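Local coordinates for phenylacetic acid degradation protein PaaI (Thermus thermophilus HB8, PDB 1WLU) that probably hydrolyses acyl-CoA thioesters as a hot dog fold thioesterase linked to phenylacetic acid degradation, at residues R58-R72 with K105-L117. Numbering follows the deposited sequence.
Sequences RGPAVALSCRMDYFR and KLVALFTGTVFRL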
loop_
_atom_site.group_PDB
_atom_site.type_symbol
_atom_site.label_atom_id
_atom_site.label_comp_id
_atom_site.label_asym_id
_atom_site.label_seq_id
_atom_site.Cartn_x
_atom_site.Cartn_y
_atom_site.Cartn_z
ATOM N N ARG A 58 -0.049 -17.554 15.167
ATOM C CA ARG A 58 -0.881 -16.922 16.194
ATOM C C ARG A 58 -2.321 -17.414 16.133
ATOM O O ARG A 58 -3.144 -17.057 16.978
ATOM C CB ARG A 58 -0.894 -15.399 16.016
ATOM C CG ARG A 58 0.468 -14.728 16.025
ATOM C CD ARG A 58 1.235 -15.028 17.300
ATOM N NE ARG A 58 2.355 -14.110 17.478
ATOM C CZ ARG A 58 3.259 -14.212 18.446
ATOM N NH1 ARG A 58 3.183 -15.200 19.327
ATOM N NH2 ARG A 58 4.231 -13.316 18.543
ATOM N N GLY A 59 -2.619 -18.229 15.129
ATOM C CA GLY A 59 -3.967 -18.736 14.951
ATOM C C GLY A 59 -4.382 -18.487 13.514
ATOM O O GLY A 59 -3.707 -17.737 12.807
ATOM N N PRO A 60 -5.482 -19.092 13.047
ATOM C CA PRO A 60 -5.951 -18.908 11.670
ATOM C C PRO A 60 -6.076 -17.442 11.277
ATOM O O PRO A 60 -6.699 -16.650 11.984
ATOM C CB PRO A 60 -7.297 -19.626 11.669
ATOM C CG PRO A 60 -7.069 -20.737 12.655
ATOM C CD PRO A 60 -6.361 -20.021 13.779
ATOM N N ALA A 61 -5.484 -17.092 10.140
ATOM C CA ALA A 61 -5.524 -15.716 9.662
ATOM C C ALA A 61 -5.428 -15.673 8.146
ATOM O O ALA A 61 -4.755 -16.504 7.535
ATOM C CB ALA A 61 -4.380 -14.921 10.275
ATOM N N VAL A 62 -6.111 -14.703 7.548
ATOM C CA VAL A 62 -6.093 -14.534 6.103
ATOM C C VAL A 62 -5.706 -13.101 5.773
ATOM O O VAL A 62 -6.041 -12.167 6.503
ATOM C CB VAL A 62 -7.468 -14.850 5.471
ATOM C CG1 VAL A 62 -7.792 -16.329 5.652
ATOM C CG2 VAL A 62 -8.545 -13.985 6.100
ATOM N N ALA A 63 -4.996 -12.934 4.666
ATOM C CA ALA A 63 -4.547 -11.616 4.251
ATOM C C ALA A 63 -5.674 -10.662 3.897
ATOM O O ALA A 63 -6.677 -11.055 3.299
ATOM C CB ALA A 63 -3.606 -11.744 3.064
ATOM N N LEU A 64 -5.497 -9.405 4.289
ATOM C CA LEU A 64 -6.441 -8.348 3.965
ATOM C C LEU A 64 -5.766 -7.455 2.926
ATOM O O LEU A 64 -6.205 -7.385 1.781
ATOM C CB LEU A 64 -6.798 -7.515 5.202
ATOM C CG LEU A 64 -7.739 -8.143 6.235
ATOM C CD1 LEU A 64 -7.898 -7.193 7.411
ATOM C CD2 LEU A 64 -9.091 -8.439 5.599
ATOM N N SER A 65 -4.680 -6.798 3.329
ATOM C CA SER A 65 -3.948 -5.894 2.444
ATOM C C SER A 65 -2.444 -6.094 2.539
ATOM O O SER A 65 -1.889 -6.156 3.635
ATOM C CB SER A 65 -4.273 -4.444 2.801
ATOM O OG SER A 65 -3.621 -3.552 1.914
ATOM N N CYS A 66 -1.790 -6.175 1.384
ATOM C CA CYS A 66 -0.347 -6.361 1.332
ATOM C C CYS A 66 0.295 -5.404 0.345
ATOM O O CYS A 66 -0.258 -5.129 -0.722
ATOM C CB CYS A 66 -0.012 -7.794 0.924
ATOM S SG CYS A 66 -0.746 -9.032 2.007
ATOM N N ARG A 67 1.467 -4.898 0.710
ATOM C CA ARG A 67 2.219 -3.985 -0.139
ATOM C C ARG A 67 3.568 -4.615 -0.437
ATOM O O ARG A 67 4.207 -5.193 0.446
ATOM C CB ARG A 67 2.430 -2.643 0.565
ATOM C CG ARG A 67 3.285 -1.640 -0.215
ATOM C CD ARG A 67 3.498 -0.394 0.633
ATOM N NE ARG A 67 4.419 0.573 0.038
ATOM C CZ ARG A 67 4.055 1.718 -0.533
ATOM N NH1 ARG A 67 2.775 2.064 -0.606
ATOM N NH2 ARG A 67 4.984 2.535 -1.012
ATOM N N MET A 68 3.991 -4.512 -1.689
ATOM C CA MET A 68 5.269 -5.055 -2.110
ATOM C C MET A 68 6.057 -3.948 -2.803
ATOM O O MET A 68 5.609 -3.403 -3.817
ATOM C CB MET A 68 5.050 -6.224 -3.075
ATOM C CG MET A 68 6.322 -6.920 -3.513
ATOM S SD MET A 68 7.061 -7.908 -2.204
ATOM C CE MET A 68 8.174 -8.934 -3.177
ATOM N N ASP A 69 7.211 -3.604 -2.239
ATOM C CA ASP A 69 8.081 -2.576 -2.802
ATOM C C ASP A 69 9.317 -3.277 -3.353
ATOM O O ASP A 69 10.030 -3.959 -2.620
ATOM C CB ASP A 69 8.467 -1.557 -1.726
ATOM C CG ASP A 69 7.289 -0.709 -1.280
ATOM O OD1 ASP A 69 6.618 -0.119 -2.153
ATOM O OD2 ASP A 69 7.037 -0.621 -0.059
ATOM N N TYR A 70 9.556 -3.110 -4.650
ATOM C CA TYR A 70 10.679 -3.751 -5.336
ATOM C C TYR A 70 11.879 -2.825 -5.467
ATOM O O TYR A 70 11.745 -1.699 -5.950
ATOM C CB TYR A 70 10.228 -4.196 -6.727
ATOM C CG TYR A 70 9.117 -5.221 -6.714
ATOM C CD1 TYR A 70 9.399 -6.584 -6.698
ATOM C CD2 TYR A 70 7.781 -4.825 -6.725
ATOM C CE1 TYR A 70 8.378 -7.530 -6.697
ATOM C CE2 TYR A 70 6.754 -5.762 -6.721
ATOM C CZ TYR A 70 7.061 -7.113 -6.708
ATOM O OH TYR A 70 6.058 -8.050 -6.718
ATOM N N PHE A 71 13.055 -3.306 -5.063
ATOM C CA PHE A 71 14.264 -2.481 -5.127
ATOM C C PHE A 71 15.321 -2.936 -6.124
ATOM O O PHE A 71 15.964 -2.105 -6.766
ATOM C CB PHE A 71 14.932 -2.388 -3.750
ATOM C CG PHE A 71 13.999 -2.002 -2.640
ATOM C CD1 PHE A 71 13.130 -0.924 -2.778
ATOM C CD2 PHE A 71 14.000 -2.713 -1.446
ATOM C CE1 PHE A 71 12.274 -0.560 -1.739
ATOM C CE2 PHE A 71 13.149 -2.357 -0.403
ATOM C CZ PHE A 71 12.284 -1.279 -0.549
ATOM N N ARG A 72 15.513 -4.247 -6.237
ATOM C CA ARG A 72 16.534 -4.784 -7.131
ATOM C C ARG A 72 16.036 -6.017 -7.873
ATOM O O ARG A 72 15.356 -6.860 -7.297
ATOM C CB ARG A 72 17.777 -5.168 -6.317
ATOM C CG ARG A 72 18.252 -4.094 -5.341
ATOM C CD ARG A 72 19.182 -4.679 -4.281
ATOM N NE ARG A 72 20.455 -5.134 -4.834
ATOM C CZ ARG A 72 21.442 -4.325 -5.206
ATOM N NH1 ARG A 72 21.309 -3.011 -5.084
ATOM N NH2 ARG A 72 22.565 -4.830 -5.700
ATOM N N LYS A 105 21.623 -8.477 0.214
ATOM C CA LYS A 105 21.014 -7.241 -0.271
ATOM C C LYS A 105 19.496 -7.280 -0.136
ATOM O O LYS A 105 18.878 -8.321 -0.359
ATOM C CB LYS A 105 21.380 -7.015 -1.740
ATOM C CG LYS A 105 22.877 -6.934 -2.013
ATOM C CD LYS A 105 23.507 -5.733 -1.329
ATOM C CE LYS A 105 24.994 -5.642 -1.637
ATOM N NZ LYS A 105 25.249 -5.521 -3.099
ATOM N N LEU A 106 18.899 -6.148 0.228
ATOM C CA LEU A 106 17.446 -6.070 0.363
ATOM C C LEU A 106 16.861 -5.871 -1.032
ATOM O O LEU A 106 16.947 -4.786 -1.612
ATOM C CB LEU A 106 17.044 -4.909 1.274
ATOM C CG LEU A 106 15.548 -4.800 1.596
ATOM C CD1 LEU A 106 15.093 -6.012 2.404
ATOM C CD2 LEU A 106 15.291 -3.523 2.380
ATOM N N VAL A 107 16.270 -6.936 -1.557
ATOM C CA VAL A 107 15.679 -6.953 -2.891
ATOM C C VAL A 107 14.276 -6.351 -2.937
ATOM O O VAL A 107 13.881 -5.751 -3.940
ATOM C CB VAL A 107 15.623 -8.410 -3.422
ATOM C CG1 VAL A 107 14.894 -8.470 -4.753
ATOM C CG2 VAL A 107 17.037 -8.955 -3.568
ATOM N N ALA A 108 13.527 -6.515 -1.852
ATOM C CA ALA A 108 12.166 -5.996 -1.780
ATOM C C ALA A 108 11.692 -5.954 -0.338
ATOM O O ALA A 108 12.268 -6.603 0.535
ATOM C CB ALA A 108 11.223 -6.871 -2.611
ATOM N N LEU A 109 10.642 -5.175 -0.103
ATOM C CA LEU A 109 10.051 -5.041 1.222
ATOM C C LEU A 109 8.555 -5.287 1.096
ATOM O O LEU A 109 7.876 -4.650 0.290
ATOM C CB LEU A 109 10.286 -3.637 1.782
ATOM C CG LEU A 109 9.631 -3.359 3.139
ATOM C CD1 LEU A 109 10.301 -4.205 4.210
ATOM C CD2 LEU A 109 9.753 -1.880 3.478
ATOM N N PHE A 110 8.052 -6.209 1.906
ATOM C CA PHE A 110 6.641 -6.575 1.911
ATOM C C PHE A 110 6.050 -6.177 3.261
ATOM O O PHE A 110 6.661 -6.389 4.305
ATOM C CB PHE A 110 6.547 -8.093 1.656
ATOM C CG PHE A 110 5.170 -8.687 1.817
ATOM C CD1 PHE A 110 4.590 -8.820 3.077
ATOM C CD2 PHE A 110 4.499 -9.211 0.713
ATOM C CE1 PHE A 110 3.366 -9.474 3.234
ATOM C CE2 PHE A 110 3.277 -9.866 0.863
ATOM C CZ PHE A 110 2.713 -9.997 2.126
ATOM N N THR A 111 4.873 -5.566 3.223
ATOM C CA THR A 111 4.179 -5.141 4.432
ATOM C C THR A 111 2.765 -5.690 4.299
ATOM O O THR A 111 2.076 -5.388 3.329
ATOM C CB THR A 111 4.122 -3.602 4.525
ATOM O OG1 THR A 111 5.434 -3.059 4.325
ATOM C CG2 THR A 111 3.608 -3.173 5.895
ATOM N N GLY A 112 2.325 -6.497 5.257
ATOM C CA GLY A 112 0.992 -7.062 5.143
ATOM C C GLY A 112 0.201 -7.150 6.428
ATOM O O GLY A 112 0.766 -7.296 7.512
ATOM N N THR A 113 -1.117 -7.053 6.296
ATOM C CA THR A 113 -2.014 -7.133 7.436
ATOM C C THR A 113 -3.014 -8.254 7.212
ATOM O O THR A 113 -3.558 -8.405 6.117
ATOM C CB THR A 113 -2.765 -5.809 7.635
ATOM O OG1 THR A 113 -1.828 -4.798 8.023
ATOM C CG2 THR A 113 -3.836 -5.948 8.713
ATOM N N VAL A 114 -3.238 -9.047 8.255
ATOM C CA VAL A 114 -4.178 -10.156 8.188
ATOM C C VAL A 114 -5.377 -9.912 9.081
ATOM O O VAL A 114 -5.351 -9.064 9.980
ATOM C CB VAL A 114 -3.559 -11.497 8.673
ATOM C CG1 VAL A 114 -2.436 -11.929 7.765
ATOM C CG2 VAL A 114 -3.073 -11.357 10.115
ATOM N N PHE A 115 -6.430 -10.674 8.815
ATOM C CA PHE A 115 -7.640 -10.641 9.612
ATOM C C PHE A 115 -7.567 -11.965 10.366
ATOM O O PHE A 115 -7.371 -13.018 9.756
ATOM C CB PHE A 115 -8.879 -10.605 8.716
ATOM C CG PHE A 115 -10.174 -10.666 9.476
ATOM C CD1 PHE A 115 -10.831 -11.878 9.662
ATOM C CD2 PHE A 115 -10.726 -9.513 10.023
ATOM C CE1 PHE A 115 -12.022 -11.939 10.386
ATOM C CE2 PHE A 115 -11.916 -9.563 10.747
ATOM C CZ PHE A 115 -12.564 -10.779 10.928
ATOM N N ARG A 116 -7.685 -11.907 11.688
ATOM C CA ARG A 116 -7.617 -13.116 12.503
ATOM C C ARG A 116 -9.002 -13.734 12.618
ATOM O O ARG A 116 -9.934 -13.107 13.122
ATOM C CB ARG A 116 -7.056 -12.777 13.885
ATOM C CG ARG A 116 -5.723 -12.038 13.824
ATOM C CD ARG A 116 -5.165 -11.787 15.210
ATOM N NE ARG A 116 -4.738 -13.028 15.849
ATOM C CZ ARG A 116 -4.457 -13.146 17.141
ATOM N NH1 ARG A 116 -4.560 -12.095 17.945
ATOM N NH2 ARG A 116 -4.069 -14.316 17.631
ATOM N N LEU A 117 -9.125 -14.967 12.137
ATOM C CA LEU A 117 -10.395 -15.686 12.149
ATOM C C LEU A 117 -10.760 -16.215 13.533
ATOM O O LEU A 117 -9.889 -16.203 14.425
ATOM C CB LEU A 117 -10.332 -16.851 11.158
ATOM C CG LEU A 117 -9.945 -16.504 9.717
ATOM C CD1 LEU A 117 -9.750 -17.784 8.918
ATOM C CD2 LEU A 117 -11.021 -15.631 9.089
HETATM O O HOH W 1 -3.767 -15.038 13.930
HETATM O O HOH W 2 6.184 -2.716 1.666
#
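The Phe71 ring meets Leu106 and Leu109 along one side: its CE2 lies 3.7 Å from Leu106 CD2 and also touches Leu109 CB, Leu106 O sits at its edge, and Asp69 O is over the centre of one face. The Phe110 ring takes two sulfurs from the neighbouring strand. Met68 SD stands at its edge, whereas Cys66 SG approaches obliquely, 3.6 Å from Phe110 CZ; with CG anti to the backbone N (chi1 172°), the ring leans along its strand toward Cys66, and Phe51 and Tyr44 of helix 40-56 pack against it. A CB on Gly112, paired with Cys66, would clash with Phe110 CE1 and crowd Cys66 SG. At the far end, Arg116 NH2 bonds Arg58 O (3.0 Å), which lies nearly in the guanidinium plane, while NH2 sits above the carbonyl plane of Arg58; a water links NE to Gly59 O, and NH1 binds Ser90 O. Between these ends runs an antiparallel ladder, interrupted by a classic beta bulge where Leu64 and Ser65 face Thr113; Leu64 N is 2.8 Å from Thr113 O, and Ser65 N adds a weak bond. Ala63, Tyr70 and Phe71 contribute to the CoA site. With an alanine at Phe71, Leu106 CD2 and Leu109 CB would probably lose their aromatic partner, leaving a gap beside that site. Mid-ladder, Cys66, Met68 and Phe110 share the helix-side face; on the other, Arg67 NE meets the syn lone pair of Asp69 OD2 at 2.9 Å, while OD1 binds Ser65 of the second subunit, whose strand continues the sheet, sharing that probably favours a charged carboxylate.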